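Long-range contacts in haloacid dehalogenase-like hydrolase (Salmonella enterica subsp. enterica serovar Typhi, PDB 4EZE), which probably hydrolyses O-phosphoserine to serine and phosphate in the last step of serine biosynthesis, as a magnesium-dependent phosphatase of the haloacid dehalogenase superfamily: residues T118-E123 with D176-S181; V170-C175 with L205-Q210. All coordinates share one frame; numbering follows the deposited sequence.

Contact 1. Residues T118-E123 with D176-S181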
loop_
_atom_site.group_PDB
_atom_site.type_symbol
_atom_site.label_atom_id
_atom_site.label_comp_id
_atom_site.label_asym_id
_atom_site.label_seq_id
_atom_site.Cartn_x
_atom_site.Cartn_y
_atom_site.Cartn_z
ATOM N N THR A 118 -3.574 0.449 -5.084
ATOM C CA THR A 118 -3.180 -0.098 -3.802
ATOM C C THR A 118 -4.366 -0.801 -3.146
ATOM O O THR A 118 -4.487 -2.029 -3.224
ATOM C CB THR A 118 -2.564 0.971 -2.887
ATOM O OG1 THR A 118 -1.395 1.503 -3.514
ATOM C CG2 THR A 118 -2.155 0.344 -1.543
ATOM N N PHE A 119 -5.258 -0.037 -2.526
ATOM C CA PHE A 119 -6.454 -0.629 -1.930
ATOM C C PHE A 119 -7.341 -1.253 -3.008
ATOM O O PHE A 119 -7.927 -2.308 -2.802
ATOM C CB PHE A 119 -7.222 0.422 -1.163
ATOM C CG PHE A 119 -8.236 -0.138 -0.219
ATOM C CD1 PHE A 119 -7.880 -0.471 1.094
ATOM C CD2 PHE A 119 -9.563 -0.297 -0.618
ATOM C CE1 PHE A 119 -8.827 -0.981 1.979
ATOM C CE2 PHE A 119 -10.519 -0.799 0.262
ATOM C CZ PHE A 119 -10.153 -1.146 1.560
ATOM N N ILE A 120 -7.418 -0.612 -4.172
ATOM C CA ILE A 120 -8.166 -1.169 -5.301
ATOM C C ILE A 120 -7.183 -1.404 -6.418
ATOM O O ILE A 120 -6.154 -0.747 -6.449
ATOM C CB ILE A 120 -9.307 -0.232 -5.767
ATOM C CG1 ILE A 120 -8.769 1.153 -6.141
ATOM C CG2 ILE A 120 -10.360 -0.080 -4.674
ATOM C CD1 ILE A 120 -9.816 2.034 -6.805
ATOM N N ALA A 121 -7.453 -2.360 -7.307
ATOM C CA ALA A 121 -6.498 -2.618 -8.387
ATOM C C ALA A 121 -6.483 -1.488 -9.415
ATOM O O ALA A 121 -5.469 -1.252 -10.093
ATOM C CB ALA A 121 -6.779 -3.955 -9.059
ATOM N N GLU A 122 -7.584 -0.753 -9.512
ATOM C CA GLU A 122 -7.725 0.184 -10.633
ATOM C C GLU A 122 -7.293 1.622 -10.353
ATOM O O GLU A 122 -6.940 1.990 -9.228
ATOM C CB GLU A 122 -9.165 0.160 -11.174
ATOM C CG GLU A 122 -9.668 -1.227 -11.599
ATOM C CD GLU A 122 -10.307 -1.991 -10.464
ATOM O OE1 GLU A 122 -10.278 -1.483 -9.322
ATOM O OE2 GLU A 122 -10.836 -3.099 -10.714
ATOM N N GLU A 123 -7.320 2.426 -11.407
ATOM C CA GLU A 123 -7.097 3.847 -11.298
ATOM C C GLU A 123 -8.422 4.592 -11.523
ATOM O O GLU A 123 -8.854 4.776 -12.651
ATOM C CB GLU A 123 -6.092 4.316 -12.338
ATOM C CG GLU A 123 -4.676 3.795 -12.175
ATOM C CD GLU A 123 -3.862 4.594 -11.175
ATOM O OE1 GLU A 123 -3.687 5.810 -11.389
ATOM O OE2 GLU A 123 -3.379 3.992 -10.187
ATOM N N ASP A 176 -18.546 1.189 -8.251
ATOM C CA ASP A 176 -19.101 -0.125 -7.968
ATOM C C ASP A 176 -18.330 -1.257 -8.629
ATOM O O ASP A 176 -18.227 -2.339 -8.075
ATOM C CB ASP A 176 -20.582 -0.180 -8.327
ATOM C CG ASP A 176 -21.455 0.476 -7.281
ATOM O OD1 ASP A 176 -20.905 1.041 -6.318
ATOM O OD2 ASP A 176 -22.691 0.427 -7.418
ATOM N N ARG A 177 -17.824 -1.027 -9.829
ATOM C CA ARG A 177 -17.085 -2.070 -10.533
ATOM C C ARG A 177 -15.582 -2.141 -10.200
ATOM O O ARG A 177 -14.856 -2.957 -10.756
ATOM C CB ARG A 177 -17.334 -2.009 -12.039
ATOM C CG ARG A 177 -16.766 -0.811 -12.736
ATOM C CD ARG A 177 -16.821 -1.023 -14.227
ATOM N NE ARG A 177 -15.864 -0.182 -14.927
ATOM C CZ ARG A 177 -16.187 0.935 -15.563
ATOM N NH1 ARG A 177 -17.449 1.332 -15.595
ATOM N NH2 ARG A 177 -15.251 1.645 -16.172
ATOM N N MET A 178 -15.122 -1.275 -9.304
ATOM C CA MET A 178 -13.738 -1.302 -8.848
ATOM C C MET A 178 -13.507 -2.564 -8.028
ATOM O O MET A 178 -14.417 -3.031 -7.358
ATOM C CB MET A 178 -13.430 -0.074 -7.996
ATOM C CG MET A 178 -13.428 1.231 -8.757
ATOM S SD MET A 178 -12.560 1.112 -10.325
ATOM C CE MET A 178 -12.125 2.816 -10.582
ATOM N N THR A 179 -12.301 -3.121 -8.074
ATOM C CA THR A 179 -12.053 -4.357 -7.340
ATOM C C THR A 179 -11.045 -4.185 -6.222
ATOM O O THR A 179 -9.957 -3.628 -6.415
ATOM C CB THR A 179 -11.594 -5.491 -8.276
ATOM O OG1 THR A 179 -10.635 -4.973 -9.198
ATOM C CG2 THR A 179 -12.786 -6.037 -9.064
ATOM N N LEU A 180 -11.442 -4.646 -5.043
ATOM C CA LEU A 180 -10.558 -4.763 -3.896
ATOM C C LEU A 180 -9.297 -5.498 -4.304
ATOM O O LEU A 180 -9.383 -6.487 -5.033
ATOM C CB LEU A 180 -11.249 -5.601 -2.849
ATOM C CG LEU A 180 -10.798 -5.160 -1.482
ATOM C CD1 LEU A 180 -10.691 -3.659 -1.587
ATOM C CD2 LEU A 180 -11.791 -5.564 -0.410
ATOM N N SER A 181 -8.137 -5.020 -3.853
ATOM C CA SER A 181 -6.872 -5.723 -4.090
ATOM C C SER A 181 -6.897 -6.971 -3.235
ATOM O O SER A 181 -7.438 -6.943 -2.126
ATOM C CB SER A 181 -5.664 -4.872 -3.695
ATOM O OG SER A 181 -5.334 -3.932 -4.709
#
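S181 OG gives its proton to the backbone oxygen T118 O, 2.6 Å away, coming in from above the carbonyl plane, 36° out of it. The serine hydroxyl is turned beside its own backbone N and anti to the carbonyl carbon (chi1 -81°), a position that directs it at the last turn of helix 115-119. Next to it the two backbones meet as antiparallel chains. S181 N bonds to F119 O at 2.9 Å, and A121 N reaches T179 O, also 2.9 Å, almost straight down the C=O direction. These two bonds flank I120 and L180, a non-hydrogen-bonded pair whose CA atoms lie only 4.5 Å apart; I120 CA adds a C-H contact to T179 O.

Further along, the E122 carboxylate takes over. OE1 accepts T179 N at 2.9 Å on its syn side, while OE2 turns to T179 OG1, a bond modelled so short that its exact length is doubtful. The glutamate can do this because its chain bends at chi2 (88°), turning the carboxylate to T179, whose side chain it crosses at about a right angle. M178 runs past E122 in the opposite direction, its SD 3.6 Å from E122 CB. Beside the bridge, L180 CD1 meets the F119 ring obliquely, 3.4 Å from CE2, and F113 packs on that ring edge-to-face. R177 takes little part and instead forms salt bridges with E131 and E127.

The chain between the two segments is mostly helical, with no strand. Paired connectors of this kind, just after the DxDxT motif that ends at T118, match the position of the flap of the haloacid dehalogenase fold, where phosphoserine phosphatases carry an inserted helical C1 cap.

Contact 2. Residues V170-C175 with L205-Q210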
loop_
_atom_site.group_PDB
_atom_site.type_symbol
_atom_site.label_atom_id
_atom_site.label_comp_id
_atom_site.label_asym_id
_atom_site.label_seq_id
_atom_site.Cartn_x
_atom_site.Cartn_y
_atom_site.Cartn_z
ATOM N N VAL A 170 -22.952 7.785 -12.934
ATOM C CA VAL A 170 -21.876 7.192 -13.703
ATOM C C VAL A 170 -20.698 6.893 -12.754
ATOM O O VAL A 170 -20.143 5.785 -12.740
ATOM C CB VAL A 170 -21.437 8.147 -14.827
ATOM C CG1 VAL A 170 -20.143 7.675 -15.481
ATOM C CG2 VAL A 170 -22.553 8.270 -15.852
ATOM N N LEU A 171 -20.355 7.893 -11.949
ATOM C CA LEU A 171 -19.314 7.791 -10.939
ATOM C C LEU A 171 -19.575 6.646 -9.964
ATOM O O LEU A 171 -18.680 5.844 -9.665
ATOM C CB LEU A 171 -19.245 9.093 -10.161
ATOM C CG LEU A 171 -18.782 10.324 -10.923
ATOM C CD1 LEU A 171 -19.012 11.550 -10.051
ATOM C CD2 LEU A 171 -17.309 10.214 -11.293
ATOM N N ASN A 172 -20.795 6.572 -9.455
ATOM C CA ASN A 172 -21.136 5.520 -8.522
ATOM C C ASN A 172 -20.999 4.167 -9.195
ATOM O O ASN A 172 -20.513 3.215 -8.597
ATOM C CB ASN A 172 -22.552 5.707 -7.992
ATOM C CG ASN A 172 -22.630 6.738 -6.888
ATOM O OD1 ASN A 172 -21.694 6.911 -6.117
ATOM N ND2 ASN A 172 -23.759 7.418 -6.800
ATOM N N ALA A 173 -21.432 4.091 -10.445
ATOM C CA ALA A 173 -21.331 2.861 -11.204
ATOM C C ALA A 173 -19.882 2.475 -11.412
ATOM O O ALA A 173 -19.528 1.312 -11.310
ATOM C CB ALA A 173 -22.029 3.005 -12.530
ATOM N N VAL A 174 -19.047 3.456 -11.716
ATOM C CA VAL A 174 -17.632 3.201 -11.915
ATOM C C VAL A 174 -17.007 2.711 -10.624
ATOM O O VAL A 174 -16.201 1.792 -10.618
ATOM C CB VAL A 174 -16.903 4.452 -12.395
ATOM C CG1 VAL A 174 -15.418 4.199 -12.465
ATOM C CG2 VAL A 174 -17.423 4.869 -13.745
ATOM N N CYS A 175 -17.401 3.332 -9.524
ATOM C CA CYS A 175 -16.907 2.955 -8.214
ATOM C C CYS A 175 -17.325 1.535 -7.879
ATOM O O CYS A 175 -16.563 0.774 -7.307
ATOM C CB CYS A 175 -17.437 3.911 -7.156
ATOM S SG CYS A 175 -16.767 3.620 -5.533
ATOM N N LEU A 205 -10.622 11.017 -5.820
ATOM C CA LEU A 205 -11.925 11.623 -5.548
ATOM C C LEU A 205 -12.570 11.165 -4.249
ATOM O O LEU A 205 -12.553 9.990 -3.907
ATOM C CB LEU A 205 -12.899 11.313 -6.687
ATOM C CG LEU A 205 -12.594 11.910 -8.062
ATOM C CD1 LEU A 205 -13.614 11.467 -9.089
ATOM C CD2 LEU A 205 -12.591 13.416 -7.999
ATOM N N ASP A 206 -13.215 12.097 -3.559
ATOM C CA ASP A 206 -13.865 11.778 -2.302
ATOM C C ASP A 206 -15.072 10.891 -2.517
ATOM O O ASP A 206 -15.488 10.158 -1.619
ATOM C CB ASP A 206 -14.309 13.052 -1.590
ATOM C CG ASP A 206 -15.234 13.923 -2.461
ATOM O OD1 ASP A 206 -14.777 14.493 -3.486
ATOM O OD2 ASP A 206 -16.422 14.056 -2.096
ATOM N N ILE A 207 -15.705 10.982 -3.673
ATOM C CA ILE A 207 -16.879 10.152 -3.842
ATOM C C ILE A 207 -16.453 8.698 -3.779
ATOM O O ILE A 207 -17.096 7.890 -3.125
ATOM C CB ILE A 207 -17.655 10.459 -5.131
ATOM C CG1 ILE A 207 -18.987 9.717 -5.120
ATOM C CG2 ILE A 207 -16.850 10.086 -6.345
ATOM C CD1 ILE A 207 -19.887 10.073 -6.261
ATOM N N PHE A 208 -15.356 8.370 -4.444
ATOM C CA PHE A 208 -14.816 7.024 -4.368
ATOM C C PHE A 208 -14.297 6.672 -2.988
ATOM O O PHE A 208 -14.574 5.602 -2.471
ATOM C CB PHE A 208 -13.680 6.855 -5.366
ATOM C CG PHE A 208 -14.133 6.675 -6.770
ATOM C CD1 PHE A 208 -14.921 7.620 -7.376
ATOM C CD2 PHE A 208 -13.763 5.565 -7.488
ATOM C CE1 PHE A 208 -15.334 7.459 -8.664
ATOM C CE2 PHE A 208 -14.177 5.405 -8.782
ATOM C CZ PHE A 208 -14.965 6.357 -9.370
ATOM N N THR A 209 -13.551 7.590 -2.392
ATOM C CA THR A 209 -12.914 7.328 -1.116
ATOM C C THR A 209 -13.893 7.081 0.011
ATOM O O THR A 209 -13.753 6.131 0.764
ATOM C CB THR A 209 -12.034 8.510 -0.718
ATOM O OG1 THR A 209 -11.007 8.681 -1.692
ATOM C CG2 THR A 209 -11.402 8.273 0.623
ATOM N N GLN A 210 -14.903 7.930 0.110
ATOM C CA GLN A 210 -15.910 7.771 1.143
ATOM C C GLN A 210 -16.722 6.510 0.931
ATOM O O GLN A 210 -17.044 5.802 1.870
ATOM C CB GLN A 210 -16.799 9.006 1.234
ATOM C CG GLN A 210 -16.051 10.249 1.656
ATOM C CD GLN A 210 -15.164 10.018 2.856
ATOM O OE1 GLN A 210 -15.550 9.348 3.803
ATOM N NE2 GLN A 210 -13.971 10.576 2.822
#
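The F208 ring carries C175 on one face: CB sits 4.0 Å from the ring centroid, 12° off the normal, a CH-pi contact. C175 SG lies over the same face, 4.4 Å from the centroid, making a sulfur-aromatic contact as well. At the ring edge, in its plane, V174 CG1 comes to 3.8 Å from CZ. The backbone oxygen L171 O is also 3.8 Å from CZ but approaches obliquely; it also accepts C175 N within the helix. One turn of helix 168-176, L171 to C175, thus meets the ring on one face and at its edge. Cysteine SG stands anti to its backbone N (chi1 -175°), which carries the sulfur from the helix out over the ring toward the base of F208.

A second patch lies beside the ring. I207 is fully extended, and its CD1 tip reaches L171 CB at 4.1 Å, the two side chains crossing at about a right angle. The same methyl touches N172 OD1, 3.6 Å away, although N172 leaves its backbone pointing away from the partner helix. Nearer the start of the second helix, L171 CD2 brushes L205 CD1 at 4.5 Å. No hydrogen bond links the segments.

The axes of the short segments 170-175 and 206-210 come within 10.0 Å and cross at -44°. Helix 168-176 probably belongs to the cap, whereas helix 206-216 is the crossover between the neighbouring parallel strands 197-202 and 220-224. I128 of helix 124-131 packs against L171, L205 and F208, and M115 of helix 115-119 also touches F208, while T209, which points away from helix 168-176, bonds to S223.

In the fold
Contacts 1 and 2 lie 11 Å apart, centre to centre, and are continuous: helix 168-176 holds the first segment of contact 2 and runs directly into the return connector of contact 1. They touch where M178 CE packs 3.8 Å from F208 CE2. Contact 1 is nearer the chemistry: the T118 side chain is about 4 Å from both that of D114, the predicted nucleophile, and the sodium ion held by D114, D116 and D270, probably where magnesium binds. In contact 2 the F208 side chain is about 6 Å from that of D116, the predicted proton donor. Together they probably tie the cap to the core close to the active-site aspartates.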